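Local coordinates for uncharacterized protein (Eubacterium siraeum, PDB 4NZK), which is of unknown function but, as a DHHW-family protein of the SGNH hydrolase clan, may act as an esterase-like hydrolase, at residues V65-H70 with Y114-Y119; G69-I74 with N210-N215; Q268-I273 with Y306-R311; C284-S289 with T327-T332. All blocks are in the same frame, centred on the assembly; numbering follows the deposited sequence. Where two conformers were deposited one is given.

Contact 1. Residues V65-H70 with Y114-Y119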
loop_
_atom_site.group_PDB
_atom_site.type_symbol
_atom_site.label_atom_id
_atom_site.label_comp_id
_atom_site.label_asym_id
_atom_site.label_seq_id
_atom_site.Cartn_x
_atom_site.Cartn_y
_atom_site.Cartn_z
ATOM N N VAL A 65 1.536 5.831 -22.847
ATOM C CA VAL A 65 1.315 4.972 -24.011
ATOM C C VAL A 65 -0.132 4.520 -24.077
ATOM O O VAL A 65 -0.788 4.392 -23.055
ATOM C CB VAL A 65 2.277 3.763 -23.927
ATOM C CG1 VAL A 65 2.028 2.953 -22.663
ATOM C CG2 VAL A 65 2.265 2.896 -25.182
ATOM N N ASP A 66 -0.647 4.347 -25.300
ATOM C CA ASP A 66 -1.996 3.840 -25.459
ATOM C C ASP A 66 -1.980 2.323 -25.628
ATOM O O ASP A 66 -1.217 1.766 -26.426
ATOM C CB ASP A 66 -2.695 4.511 -26.650
ATOM C CG ASP A 66 -3.030 5.984 -26.413
ATOM O OD1 ASP A 66 -2.615 6.565 -25.401
ATOM O OD2 ASP A 66 -3.720 6.579 -27.274
ATOM N N ILE A 67 -2.810 1.662 -24.847
ATOM C CA ILE A 67 -2.914 0.201 -24.887
ATOM C C ILE A 67 -4.384 -0.158 -24.982
ATOM O O ILE A 67 -5.174 0.224 -24.115
ATOM C CB ILE A 67 -2.347 -0.437 -23.605
ATOM C CG1 ILE A 67 -0.894 -0.028 -23.368
ATOM C CG2 ILE A 67 -2.431 -1.965 -23.688
ATOM C CD1 ILE A 67 -0.347 -0.469 -22.006
ATOM N N ASP A 68 -4.748 -0.857 -26.058
ATOM C CA ASP A 68 -6.130 -1.296 -26.254
ATOM C C ASP A 68 -7.122 -0.143 -26.103
ATOM O O ASP A 68 -8.160 -0.263 -25.436
ATOM C CB ASP A 68 -6.445 -2.444 -25.277
ATOM C CG ASP A 68 -5.576 -3.698 -25.531
ATOM O OD1 ASP A 68 -5.209 -3.970 -26.714
ATOM O OD2 ASP A 68 -5.277 -4.417 -24.545
ATOM N N GLY A 69 -6.765 0.990 -26.720
ATOM C CA GLY A 69 -7.639 2.163 -26.770
ATOM C C GLY A 69 -7.660 3.049 -25.535
ATOM O O GLY A 69 -8.440 4.003 -25.483
ATOM N N HIS A 70 -6.823 2.756 -24.528
ATOM C CA HIS A 70 -6.777 3.577 -23.307
ATOM C C HIS A 70 -5.345 4.047 -23.070
ATOM O O HIS A 70 -4.397 3.306 -23.286
ATOM C CB HIS A 70 -7.245 2.822 -22.045
ATOM C CG HIS A 70 -8.738 2.799 -21.826
ATOM N ND1 HIS A 70 -9.469 3.918 -21.481
ATOM C CD2 HIS A 70 -9.617 1.771 -21.835
ATOM C CE1 HIS A 70 -10.737 3.587 -21.318
ATOM N NE2 HIS A 70 -10.854 2.288 -21.528
ATOM N N TYR A 114 1.913 -4.674 -17.057
ATOM C CA TYR A 114 1.233 -4.024 -18.169
ATOM C C TYR A 114 2.099 -3.261 -19.166
ATOM O O TYR A 114 1.561 -2.653 -20.078
ATOM C CB TYR A 114 0.209 -3.059 -17.589
ATOM C CG TYR A 114 -0.898 -3.777 -16.832
ATOM C CD1 TYR A 114 -1.869 -4.493 -17.499
ATOM C CD2 TYR A 114 -0.975 -3.730 -15.474
ATOM C CE1 TYR A 114 -2.890 -5.140 -16.812
ATOM C CE2 TYR A 114 -2.000 -4.350 -14.777
ATOM C CZ TYR A 114 -2.951 -5.066 -15.450
ATOM O OH TYR A 114 -3.940 -5.662 -14.713
ATOM N N LEU A 115 3.411 -3.302 -19.003
ATOM C CA LEU A 115 4.288 -2.648 -19.960
ATOM C C LEU A 115 4.155 -3.326 -21.310
ATOM O O LEU A 115 4.228 -4.564 -21.384
ATOM C CB LEU A 115 5.729 -2.671 -19.419
ATOM C CG LEU A 115 6.741 -1.687 -19.937
ATOM C CD1 LEU A 115 6.289 -0.237 -19.695
ATOM C CD2 LEU A 115 8.066 -1.973 -19.272
ATOM N N PRO A 116 3.942 -2.534 -22.385
ATOM C CA PRO A 116 3.733 -3.180 -23.660
ATOM C C PRO A 116 4.998 -3.726 -24.244
ATOM O O PRO A 116 6.120 -3.481 -23.740
ATOM C CB PRO A 116 3.159 -2.080 -24.565
ATOM C CG PRO A 116 3.201 -0.841 -23.810
ATOM C CD PRO A 116 3.645 -1.096 -22.420
ATOM N N GLU A 117 4.814 -4.484 -25.311
ATOM C CA GLU A 117 5.944 -5.112 -25.978
ATOM C C GLU A 117 6.922 -4.057 -26.483
ATOM O O GLU A 117 6.529 -2.962 -26.906
ATOM C CB GLU A 117 5.481 -6.017 -27.122
ATOM C CG GLU A 117 4.911 -5.269 -28.311
ATOM N N GLY A 118 8.206 -4.389 -26.404
ATOM C CA GLY A 118 9.230 -3.495 -26.915
ATOM C C GLY A 118 9.853 -2.556 -25.913
ATOM O O GLY A 118 10.785 -1.850 -26.256
ATOM N N TYR A 119 9.371 -2.553 -24.668
ATOM C CA TYR A 119 9.932 -1.652 -23.676
ATOM C C TYR A 119 10.782 -2.345 -22.629
ATOM O O TYR A 119 11.152 -1.696 -21.661
ATOM C CB TYR A 119 8.804 -0.845 -22.986
ATOM C CG TYR A 119 8.167 0.140 -23.914
ATOM C CD1 TYR A 119 8.711 1.409 -24.083
ATOM C CD2 TYR A 119 7.060 -0.203 -24.675
ATOM C CE1 TYR A 119 8.139 2.321 -24.943
ATOM C CE2 TYR A 119 6.489 0.705 -25.538
ATOM C CZ TYR A 119 7.045 1.965 -25.672
ATOM O OH TYR A 119 6.475 2.866 -26.542
#

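Contact 2. Residues G69-I74 with N210-N215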
loop_
_atom_site.group_PDB
_atom_site.type_symbol
_atom_site.label_atom_id
_atom_site.label_comp_id
_atom_site.label_asym_id
_atom_site.label_seq_id
_atom_site.Cartn_x
_atom_site.Cartn_y
_atom_site.Cartn_z
ATOM N N GLY A 69 -6.765 0.990 -26.720
ATOM C CA GLY A 69 -7.639 2.163 -26.770
ATOM C C GLY A 69 -7.660 3.049 -25.535
ATOM O O GLY A 69 -8.440 4.003 -25.483
ATOM N N HIS A 70 -6.823 2.756 -24.528
ATOM C CA HIS A 70 -6.777 3.577 -23.307
ATOM C C HIS A 70 -5.345 4.047 -23.070
ATOM O O HIS A 70 -4.397 3.306 -23.286
ATOM C CB HIS A 70 -7.245 2.822 -22.045
ATOM C CG HIS A 70 -8.738 2.799 -21.826
ATOM N ND1 HIS A 70 -9.469 3.918 -21.481
ATOM C CD2 HIS A 70 -9.617 1.771 -21.835
ATOM C CE1 HIS A 70 -10.737 3.587 -21.318
ATOM N NE2 HIS A 70 -10.854 2.288 -21.528
ATOM N N THR A 71 -5.216 5.267 -22.599
ATOM C CA THR A 71 -3.911 5.817 -22.280
ATOM C C THR A 71 -3.524 5.410 -20.868
ATOM O O THR A 71 -4.282 5.584 -19.896
ATOM C CB THR A 71 -3.925 7.346 -22.374
ATOM O OG1 THR A 71 -4.338 7.725 -23.701
ATOM C CG2 THR A 71 -2.543 7.934 -22.076
ATOM N N TRP A 72 -2.289 4.954 -20.763
ATOM C CA TRP A 72 -1.687 4.665 -19.482
ATOM C C TRP A 72 -0.485 5.575 -19.233
ATOM O O TRP A 72 0.218 5.952 -20.164
ATOM C CB TRP A 72 -1.115 3.258 -19.496
ATOM C CG TRP A 72 -2.086 2.158 -19.475
ATOM C CD1 TRP A 72 -2.943 1.797 -20.473
ATOM C CD2 TRP A 72 -2.229 1.179 -18.443
ATOM N NE1 TRP A 72 -3.645 0.692 -20.095
ATOM C CE2 TRP A 72 -3.223 0.285 -18.862
ATOM C CE3 TRP A 72 -1.647 1.004 -17.179
ATOM C CZ2 TRP A 72 -3.633 -0.808 -18.075
ATOM C CZ3 TRP A 72 -2.042 -0.078 -16.415
ATOM C CH2 TRP A 72 -3.040 -0.953 -16.867
ATOM N N GLY A 73 -0.246 5.874 -17.959
ATOM C CA GLY A 73 1.024 6.411 -17.489
ATOM C C GLY A 73 1.599 5.319 -16.596
ATOM O O GLY A 73 0.937 4.891 -15.635
ATOM N N ILE A 74 2.822 4.871 -16.926
ATOM C CA ILE A 74 3.500 3.762 -16.245
ATOM C C ILE A 74 4.874 4.174 -15.812
ATOM O O ILE A 74 5.702 4.615 -16.636
ATOM C CB ILE A 74 3.608 2.550 -17.187
ATOM C CG1 ILE A 74 2.207 2.163 -17.671
ATOM C CG2 ILE A 74 4.342 1.388 -16.474
ATOM C CD1 ILE A 74 2.165 1.050 -18.684
ATOM N N ASN A 210 0.883 15.700 -19.053
ATOM C CA ASN A 210 0.523 15.212 -20.379
ATOM C C ASN A 210 -1.011 15.125 -20.469
ATOM O O ASN A 210 -1.659 14.399 -19.705
ATOM C CB ASN A 210 1.169 13.838 -20.640
ATOM C CG ASN A 210 1.070 13.420 -22.096
ATOM O OD1 ASN A 210 -0.013 13.410 -22.666
ATOM N ND2 ASN A 210 2.195 13.116 -22.715
ATOM N N GLU A 211 -1.583 15.871 -21.416
ATOM C CA GLU A 211 -3.041 15.978 -21.547
ATOM C C GLU A 211 -3.699 14.660 -21.875
ATOM O O GLU A 211 -4.872 14.473 -21.552
ATOM C CB GLU A 211 -3.433 17.076 -22.570
ATOM C CG GLU A 211 -3.024 18.453 -22.094
ATOM C CD GLU A 211 -3.584 18.807 -20.703
ATOM O OE1 GLU A 211 -4.805 18.609 -20.521
ATOM O OE2 GLU A 211 -2.819 19.285 -19.798
ATOM N N ARG A 212 -2.954 13.733 -22.467
ATOM C CA ARG A 212 -3.511 12.416 -22.786
ATOM C C ARG A 212 -3.974 11.701 -21.528
ATOM O O ARG A 212 -4.933 10.937 -21.564
ATOM C CB ARG A 212 -2.528 11.549 -23.547
ATOM C CG ARG A 212 -2.142 12.056 -24.917
ATOM C CD ARG A 212 -0.852 11.478 -25.412
ATOM N NE ARG A 212 -0.929 10.036 -25.553
ATOM C CZ ARG A 212 0.101 9.251 -25.858
ATOM N NH1 ARG A 212 1.328 9.749 -26.019
ATOM N NH2 ARG A 212 -0.097 7.947 -25.975
ATOM N N ILE A 213 -3.263 11.932 -20.412
ATOM C CA ILE A 213 -3.628 11.328 -19.138
ATOM C C ILE A 213 -4.913 11.935 -18.616
ATOM O O ILE A 213 -5.843 11.220 -18.232
ATOM C CB ILE A 213 -2.481 11.489 -18.084
ATOM C CG1 ILE A 213 -1.235 10.720 -18.515
ATOM C CG2 ILE A 213 -2.917 11.051 -16.711
ATOM C CD1 ILE A 213 -1.374 9.220 -18.543
ATOM N N LYS A 214 -4.987 13.273 -18.639
ATOM C CA LYS A 214 -6.171 13.975 -18.114
ATOM C C LYS A 214 -7.421 13.630 -18.907
ATOM O O LYS A 214 -8.522 13.588 -18.355
ATOM C CB LYS A 214 -5.919 15.508 -18.108
ATOM C CG LYS A 214 -7.046 16.378 -17.565
ATOM C CD LYS A 214 -6.771 17.840 -17.865
ATOM C CE LYS A 214 -7.974 18.712 -17.528
ATOM N NZ LYS A 214 -8.391 18.528 -16.110
ATOM N N ASN A 215 -7.234 13.348 -20.184
ATOM C CA ASN A 215 -8.343 13.082 -21.077
ATOM C C ASN A 215 -8.851 11.653 -21.054
ATOM O O ASN A 215 -9.833 11.353 -21.734
ATOM C CB ASN A 215 -7.971 13.488 -22.498
ATOM C CG ASN A 215 -7.810 15.010 -22.645
ATOM O OD1 ASN A 215 -8.361 15.793 -21.867
ATOM N ND2 ASN A 215 -7.072 15.422 -23.658
HETATM O O HOH W 1 -6.080 10.096 -23.874
#

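Contact 3. Residues Q268-I273 with Y306-R311. With EDO (1,2-ethanediol), chain C.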
loop_
_atom_site.group_PDB
_atom_site.type_symbol
_atom_site.label_atom_id
_atom_site.label_comp_id
_atom_site.label_asym_id
_atom_site.label_seq_id
_atom_site.Cartn_x
_atom_site.Cartn_y
_atom_site.Cartn_z
ATOM N N GLN A 268 0.021 11.852 6.954
ATOM C CA GLN A 268 0.751 12.397 8.109
ATOM C C GLN A 268 -0.060 12.337 9.405
ATOM O O GLN A 268 -0.490 13.341 9.956
ATOM C CB GLN A 268 1.247 13.825 7.839
ATOM C CG GLN A 268 1.994 13.959 6.535
ATOM C CD GLN A 268 2.702 15.297 6.398
ATOM O OE1 GLN A 268 3.028 15.960 7.387
ATOM N NE2 GLN A 268 2.956 15.691 5.154
ATOM N N LYS A 269 -0.252 11.113 9.874
ATOM C CA LYS A 269 -1.067 10.831 11.030
ATOM C C LYS A 269 -0.856 9.367 11.401
ATOM O O LYS A 269 -0.186 8.636 10.675
ATOM C CB LYS A 269 -2.537 11.048 10.672
ATOM C CG LYS A 269 -3.029 10.147 9.569
ATOM C CD LYS A 269 -4.325 10.604 8.949
ATOM C CE LYS A 269 -4.119 11.779 8.013
ATOM N NZ LYS A 269 -5.389 12.288 7.461
ATOM N N ILE A 270 -1.407 8.993 12.540
ATOM C CA ILE A 270 -1.533 7.604 12.947
ATOM C C ILE A 270 -3.006 7.372 13.188
ATOM O O ILE A 270 -3.687 8.208 13.797
ATOM C CB ILE A 270 -0.769 7.282 14.230
ATOM C CG1 ILE A 270 0.729 7.460 13.998
ATOM C CG2 ILE A 270 -1.094 5.870 14.736
ATOM C CD1 ILE A 270 1.574 7.364 15.245
ATOM N N VAL A 271 -3.506 6.249 12.688
ATOM C CA VAL A 271 -4.923 5.925 12.847
ATOM C C VAL A 271 -5.059 4.619 13.623
ATOM O O VAL A 271 -4.399 3.648 13.295
ATOM C CB VAL A 271 -5.640 5.794 11.479
ATOM C CG1 VAL A 271 -7.112 5.499 11.679
ATOM C CG2 VAL A 271 -5.428 7.049 10.638
ATOM N N LYS A 272 -5.881 4.635 14.663
ATOM C CA LYS A 272 -6.193 3.442 15.422
ATOM C C LYS A 272 -7.611 3.025 15.059
ATOM O O LYS A 272 -8.527 3.837 15.078
ATOM C CB LYS A 272 -6.097 3.682 16.926
ATOM C CG LYS A 272 -6.513 2.469 17.756
ATOM C CD LYS A 272 -6.362 2.754 19.244
ATOM C CE LYS A 272 -6.823 1.554 20.062
ATOM N NZ LYS A 272 -6.522 1.710 21.517
ATOM N N ILE A 273 -7.767 1.740 14.757
ATOM C CA ILE A 273 -9.079 1.187 14.369
ATOM C C ILE A 273 -9.406 0.059 15.334
ATOM O O ILE A 273 -8.579 -0.834 15.556
ATOM C CB ILE A 273 -9.070 0.649 12.923
ATOM C CG1 ILE A 273 -8.666 1.728 11.942
ATOM C CG2 ILE A 273 -10.427 0.099 12.511
ATOM C CD1 ILE A 273 -8.220 1.213 10.619
ATOM N N TYR A 306 -3.522 -0.564 13.791
ATOM C CA TYR A 306 -2.820 0.722 13.873
ATOM C C TYR A 306 -2.149 0.966 12.530
ATOM O O TYR A 306 -1.419 0.135 12.044
ATOM C CB TYR A 306 -1.766 0.712 14.987
ATOM C CG TYR A 306 -2.359 0.546 16.368
ATOM C CD1 TYR A 306 -2.823 -0.687 16.789
ATOM C CD2 TYR A 306 -2.417 1.608 17.255
ATOM C CE1 TYR A 306 -3.376 -0.854 18.048
ATOM C CE2 TYR A 306 -2.956 1.443 18.529
ATOM C CZ TYR A 306 -3.417 0.208 18.913
ATOM O OH TYR A 306 -3.972 0.049 20.158
ATOM N N VAL A 307 -2.410 2.129 11.959
ATOM C CA VAL A 307 -1.946 2.459 10.624
ATOM C C VAL A 307 -0.929 3.588 10.746
ATOM O O VAL A 307 -1.266 4.705 11.167
ATOM C CB VAL A 307 -3.068 2.896 9.675
ATOM C CG1 VAL A 307 -2.529 2.978 8.249
ATOM C CG2 VAL A 307 -4.241 1.947 9.739
ATOM N N CYS A 308 0.305 3.272 10.377
ATOM C CA CYS A 308 1.433 4.176 10.484
ATOM C C CYS A 308 2.199 4.258 9.177
ATOM O O CYS A 308 2.351 3.273 8.480
ATOM C CB CYS A 308 2.391 3.632 11.528
ATOM S SG CYS A 308 1.665 3.285 13.162
ATOM N N ASP A 309 2.702 5.443 8.869
ATOM C CA ASP A 309 3.470 5.672 7.663
ATOM C C ASP A 309 4.951 5.781 8.028
ATOM O O ASP A 309 5.324 6.554 8.906
ATOM C CB ASP A 309 3.037 6.964 6.973
ATOM C CG ASP A 309 3.498 7.006 5.527
ATOM O OD1 ASP A 309 4.737 7.175 5.306
ATOM O OD2 ASP A 309 2.618 6.878 4.626
ATOM N N ILE A 310 5.800 5.049 7.310
ATOM C CA ILE A 310 7.237 5.061 7.593
ATOM C C ILE A 310 7.900 6.428 7.412
ATOM O O ILE A 310 8.982 6.645 7.921
ATOM C CB ILE A 310 7.970 4.024 6.723
ATOM C CG1 ILE A 310 7.866 4.392 5.232
ATOM C CG2 ILE A 310 7.414 2.625 6.971
ATOM C CD1 ILE A 310 8.492 3.396 4.302
ATOM N N ARG A 311 7.254 7.333 6.678
ATOM C CA ARG A 311 7.762 8.691 6.475
ATOM C C ARG A 311 7.407 9.680 7.609
ATOM O O ARG A 311 8.075 10.690 7.766
ATOM C CB ARG A 311 7.227 9.238 5.149
ATOM C CG ARG A 311 7.664 8.419 3.950
ATOM C CD ARG A 311 6.803 8.704 2.733
ATOM N NE ARG A 311 5.448 8.149 2.856
ATOM C CZ ARG A 311 4.457 8.458 2.015
ATOM N NH1 ARG A 311 4.689 9.303 1.001
ATOM N NH2 ARG A 311 3.239 7.938 2.187
HETATM C C1 EDO C . -9.276 12.836 7.860
HETATM O O1 EDO C . -8.497 13.591 6.918
HETATM C C2 EDO C . -8.779 13.043 9.285
HETATM O O2 EDO C . -7.357 13.202 9.358
HETATM O O HOH W 2 2.324 7.334 10.906
HETATM O O HOH W 3 -4.006 2.833 21.969
#

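Contact 4. Residues C284-S289 with T327-T332. With EDO (1,2-ethanediol), chain B.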
loop_
_atom_site.group_PDB
_atom_site.type_symbol
_atom_site.label_atom_id
_atom_site.label_comp_id
_atom_site.label_asym_id
_atom_site.label_seq_id
_atom_site.Cartn_x
_atom_site.Cartn_y
_atom_site.Cartn_z
ATOM N N CYS A 284 -0.284 -3.843 13.553
ATOM C CA CYS A 284 0.275 -2.536 13.233
ATOM C C CYS A 284 0.822 -2.619 11.812
ATOM O O CYS A 284 1.542 -3.564 11.469
ATOM C CB CYS A 284 1.407 -2.206 14.198
ATOM S SG CYS A 284 2.031 -0.537 14.031
ATOM N N ILE A 285 0.444 -1.652 10.987
ATOM C CA ILE A 285 0.900 -1.568 9.611
ATOM C C ILE A 285 1.863 -0.398 9.492
ATOM O O ILE A 285 1.569 0.716 9.933
ATOM C CB ILE A 285 -0.245 -1.324 8.628
ATOM C CG1 ILE A 285 -1.327 -2.371 8.797
ATOM C CG2 ILE A 285 0.261 -1.305 7.198
ATOM C CD1 ILE A 285 -2.652 -1.893 8.272
ATOM N N PHE A 286 3.028 -0.676 8.950
ATOM C CA PHE A 286 4.003 0.331 8.614
ATOM C C PHE A 286 4.094 0.341 7.114
ATOM O O PHE A 286 4.490 -0.631 6.495
ATOM C CB PHE A 286 5.351 0.021 9.231
ATOM C CG PHE A 286 5.369 0.190 10.725
ATOM C CD1 PHE A 286 5.197 1.437 11.298
ATOM C CD2 PHE A 286 5.589 -0.909 11.546
ATOM C CE1 PHE A 286 5.221 1.578 12.670
ATOM C CE2 PHE A 286 5.588 -0.762 12.919
ATOM C CZ PHE A 286 5.406 0.485 13.459
ATOM N N LYS A 287 3.688 1.450 6.520
ATOM C CA LYS A 287 3.468 1.473 5.086
ATOM C C LYS A 287 3.961 2.727 4.390
ATOM O O LYS A 287 4.344 3.703 5.024
ATOM C CB LYS A 287 1.946 1.282 4.832
ATOM C CG LYS A 287 0.984 2.188 5.619
ATOM C CD LYS A 287 0.953 3.593 5.096
ATOM C CE LYS A 287 -0.033 4.484 5.822
ATOM N NZ LYS A 287 -0.064 5.808 5.140
ATOM N N ASP A 288 3.987 2.640 3.068
ATOM C CA ASP A 288 4.001 3.809 2.200
ATOM C C ASP A 288 2.556 3.955 1.668
ATOM O O ASP A 288 1.641 3.244 2.107
ATOM C CB ASP A 288 5.029 3.678 1.081
ATOM C CG ASP A 288 4.583 2.732 -0.056
ATOM O OD1 ASP A 288 3.498 2.079 0.051
ATOM O OD2 ASP A 288 5.325 2.627 -1.098
ATOM N N SER A 289 2.315 4.853 0.728
ATOM C CA SER A 289 0.945 5.111 0.362
ATOM C C SER A 289 0.194 3.944 -0.292
ATOM O O SER A 289 -1.049 3.926 -0.256
ATOM C CB SER A 289 0.816 6.378 -0.482
ATOM O OG SER A 289 1.530 6.274 -1.688
ATOM N N THR A 327 0.298 -7.771 18.199
ATOM C CA THR A 327 0.601 -9.194 17.983
ATOM C C THR A 327 1.205 -9.476 16.597
ATOM O O THR A 327 1.911 -10.491 16.405
ATOM C CB THR A 327 -0.697 -10.078 18.146
ATOM O OG1 THR A 327 -1.718 -9.672 17.219
ATOM C CG2 THR A 327 -1.274 -9.929 19.537
ATOM N N ASP A 328 0.881 -8.606 15.631
ATOM C CA ASP A 328 1.252 -8.777 14.238
ATOM C C ASP A 328 1.674 -7.410 13.686
ATOM O O ASP A 328 1.001 -6.406 13.924
ATOM C CB ASP A 328 0.043 -9.246 13.405
ATOM C CG ASP A 328 -0.475 -10.620 13.820
ATOM O OD1 ASP A 328 -1.313 -10.716 14.764
ATOM O OD2 ASP A 328 -0.012 -11.607 13.203
ATOM N N VAL A 329 2.762 -7.403 12.920
ATOM C CA VAL A 329 3.227 -6.175 12.256
ATOM C C VAL A 329 3.365 -6.482 10.776
ATOM O O VAL A 329 4.000 -7.474 10.417
ATOM C CB VAL A 329 4.593 -5.700 12.826
ATOM C CG1 VAL A 329 5.059 -4.451 12.084
ATOM C CG2 VAL A 329 4.454 -5.409 14.313
ATOM N N LEU A 330 2.813 -5.611 9.931
ATOM C CA LEU A 330 2.966 -5.726 8.504
ATOM C C LEU A 330 3.703 -4.502 7.967
ATOM O O LEU A 330 3.263 -3.388 8.143
ATOM C CB LEU A 330 1.587 -5.827 7.850
ATOM C CG LEU A 330 1.585 -5.801 6.333
ATOM C CD1 LEU A 330 2.317 -6.996 5.740
ATOM C CD2 LEU A 330 0.153 -5.757 5.829
ATOM N N PHE A 331 4.808 -4.763 7.273
ATOM C CA PHE A 331 5.500 -3.767 6.473
ATOM C C PHE A 331 5.048 -3.995 5.029
ATOM O O PHE A 331 5.202 -5.119 4.477
ATOM C CB PHE A 331 7.005 -3.967 6.529
ATOM C CG PHE A 331 7.612 -3.520 7.816
ATOM C CD1 PHE A 331 7.676 -4.372 8.895
ATOM C CD2 PHE A 331 8.058 -2.228 7.966
ATOM C CE1 PHE A 331 8.249 -3.961 10.094
ATOM C CE2 PHE A 331 8.609 -1.795 9.165
ATOM C CZ PHE A 331 8.693 -2.669 10.225
ATOM N N THR A 332 4.462 -2.959 4.438
ATOM C CA THR A 332 3.974 -3.085 3.088
ATOM C C THR A 332 4.158 -1.786 2.341
ATOM O O THR A 332 3.869 -0.715 2.851
ATOM C CB THR A 332 2.522 -3.593 3.084
ATOM O OG1 THR A 332 2.107 -3.854 1.718
ATOM C CG2 THR A 332 1.558 -2.642 3.733
HETATM C C1 EDO B . -2.805 7.033 7.551
HETATM O O1 EDO B . -2.618 6.794 6.166
HETATM C C2 EDO B . -1.551 6.723 8.390
HETATM O O2 EDO B . -0.374 7.158 7.720
#

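Contact 1. Residues V65-H70 with Y114-Y119
Ile67, which packs on Pro116 and Tyr114 across this contact, has its backbone N bonded to His70 O at 2.8 Å, and His70 N bonds back to Ile67 O at 3.0 Å. The pair of bonds closes a type I' turn, with Asp68 and Gly69 at its corners. Across the two segments there is no hydrogen bond; the contact is apolar and converges on the ring of Pro116. Ile67 CD1 lies 4.0 Å from Pro116 CG, the two side chains crossing at about a right angle. CG1 of Ile67 is anti to the carbonyl carbon (chi1 -57°), and an extended chi2 of 172° carries CD1 onward until it also sits 3.5 Å from Tyr114 O. Residues 65-70 form the turn of a two-residue β-hairpin between strands 62-67 and 70-75, and the loop after helix 111-114 lies against the face carrying Val65 and Ile67. Asp66 points away from that loop. Val65 runs past Pro116 in the opposite direction, with CG2 4.1 Å from Pro116 CG. The same methyl is 4.4 Å from Tyr119 OH, at the far end of a type II turn that begins at Pro116. Within that turn Pro116 O lies in the plane of the Tyr119 ring, at its edge. At the other end of the loop the Tyr114 ring meets Trp72, and its hydroxyl bonds to Thr153 O.

Contact 2. Residues G69-I74 with N210-N215
Thr71 and Arg212 meet with their side chains crossing at about a right angle, Thr71 CG2 lying 3.9 Å from Arg212 CB. A chi1 of -57° sets Thr71 OG1 beside the backbone N, which leaves CG2 anti to that nitrogen and on the helix side. Ile213 makes the second touch. Its CD1 comes down on the strand backbone itself, 3.6 Å from Gly73 N and 3.8 Å from Trp72 C, and Gly73 has no side chain to stand in the way. No direct hydrogen bond links the segments; water 1 does the work instead, donating to Thr71 OG1 at 2.9 Å and to Arg212 O at 2.7 Å. One shell further out, Asp66 OD1 bonds to Thr71 OG1 and forms a salt bridge with Arg212 NH2, so a single carboxylate oxygen positions both partners. Arg212 NH1 goes on to Asp55 O, spreading the guanidinium across the sheet's neighbouring strands. The backbone of Thr71 is held as well, its N by Asp216 OD2 and its O by Arg160 NH1. On the helix side, Asn210 OD1 accepts from Arg212 N at 3.0 Å, with the donor in the carbonyl plane, which fixes the first turn. Trp72 points away from the helix. What results is a short helix, N-capped by Asn210, lying against strand 70-75, an outer strand of a three-stranded antiparallel sheet.

Contact 3. Residues Q268-I273 with Y306-R311
Val271 and Val307 form a hydrogen-bonded pair where two antiparallel strands, 270-275 and 304-309, lie side by side in the large mixed sheet. Val307 N donates to Val271 O at 2.8 Å, and Val271 N returns the bond to Val307 O at 3.1 Å. Their side chains share one face, where Ile273 CD1 joins Val307 CG2 at 4.1 Å. Lys272 and Tyr306, the adjoining non-hydrogen-bonded pair, project from the other face. CG of Lys272, anti to the backbone N (chi1 176°), lies over the face of the Tyr306 ring, 4.2 Å from its centroid, in a CH-pi contact. The extended chain then runs beside the ring, pointing the same way, and NZ reaches water 3 at 2.8 Å; the phenol itself bonds to Glu304. Strand 304-309 is the last of the sheet's parallel strands on this side; beyond it, strand 270-275 reverses direction and pairs in turn with strand 229-234. Where the pair splays apart, water 2 takes over, donating to Lys269 O and accepting from Asp309 N. Arg311 then grips Asp309 side-on, NE to OD1 at 2.7 Å and NH2 to OD2. Arg311 N also donates to OD1, closing an Asx turn, while OD2 has a second cationic partner in Lys287.

Contact 4. Residues C284-S289 with T327-T332
Phe286 packs on Phe331 from its first atom: CB lies 3.7 Å from Phe331 CE2. CG is anti to the carbonyl carbon (chi1 -70°), and the side chain lies beside that of Phe331, pointing the same way. Further out, CD2 stands over the face of the Phe331 ring, 3.8 Å from CZ, and also meets Val329 CG1 at 3.6 Å. That methyl sits at the edge of the Phe286 ring, near its plane, and CE2 touches it too. The two rings are oblique, their planes 31° apart. Beneath them runs a regular parallel ladder in which Phe286 N donates to Leu330 O at 2.8 Å and Thr332 N to Phe286 O at 3.1 Å. On the opposite face Ile285 CG2 meets Thr332 CG2 at 3.9 Å. Lys287 NZ grips both oxygens of an ethanediol, probably from the crystallisation liquor, plus Asp267 (salt bridge) and Asn292 (hydrogen bond). Ser289 OG bonds to His164 NE2, consistent with the Ser-His pairing of SGNH hydrolases. Strand 282-287 lies between 304-309 and 328-334 in the parallel part of the mixed sheet, consistent with the clan's flavodoxin-like α/β fold. Helix 317-323, within the β-α-β crossover from strand 304-309 to 328-334, covers the Phe286 face, touching Cys284, Phe286 and Val329.

How the contacts relate
Contacts 3 and 4 belong to one sheet and touch directly: strand 304-309 of contact 3 hydrogen-bonds to strand 282-287 of contact 4. The centre of contact 4 is about 9 Å from the centre of the chain, that of contact 3 about 12 Å. Contact 4 is a parallel ladder whose touching residues are all buried; contact 3 has a single antiparallel hydrogen-bonded pair and a frayed end bridged by water. Both carry charged groups. Contacts 1 and 2 also adjoin each other, but their centres lie about 24 and 23 Å from the chain's centre, around a separate small antiparallel sheet whose hairpin they share. Neither has a direct hydrogen bond between its segments: a proline loop packs in one, a water bridges in the other.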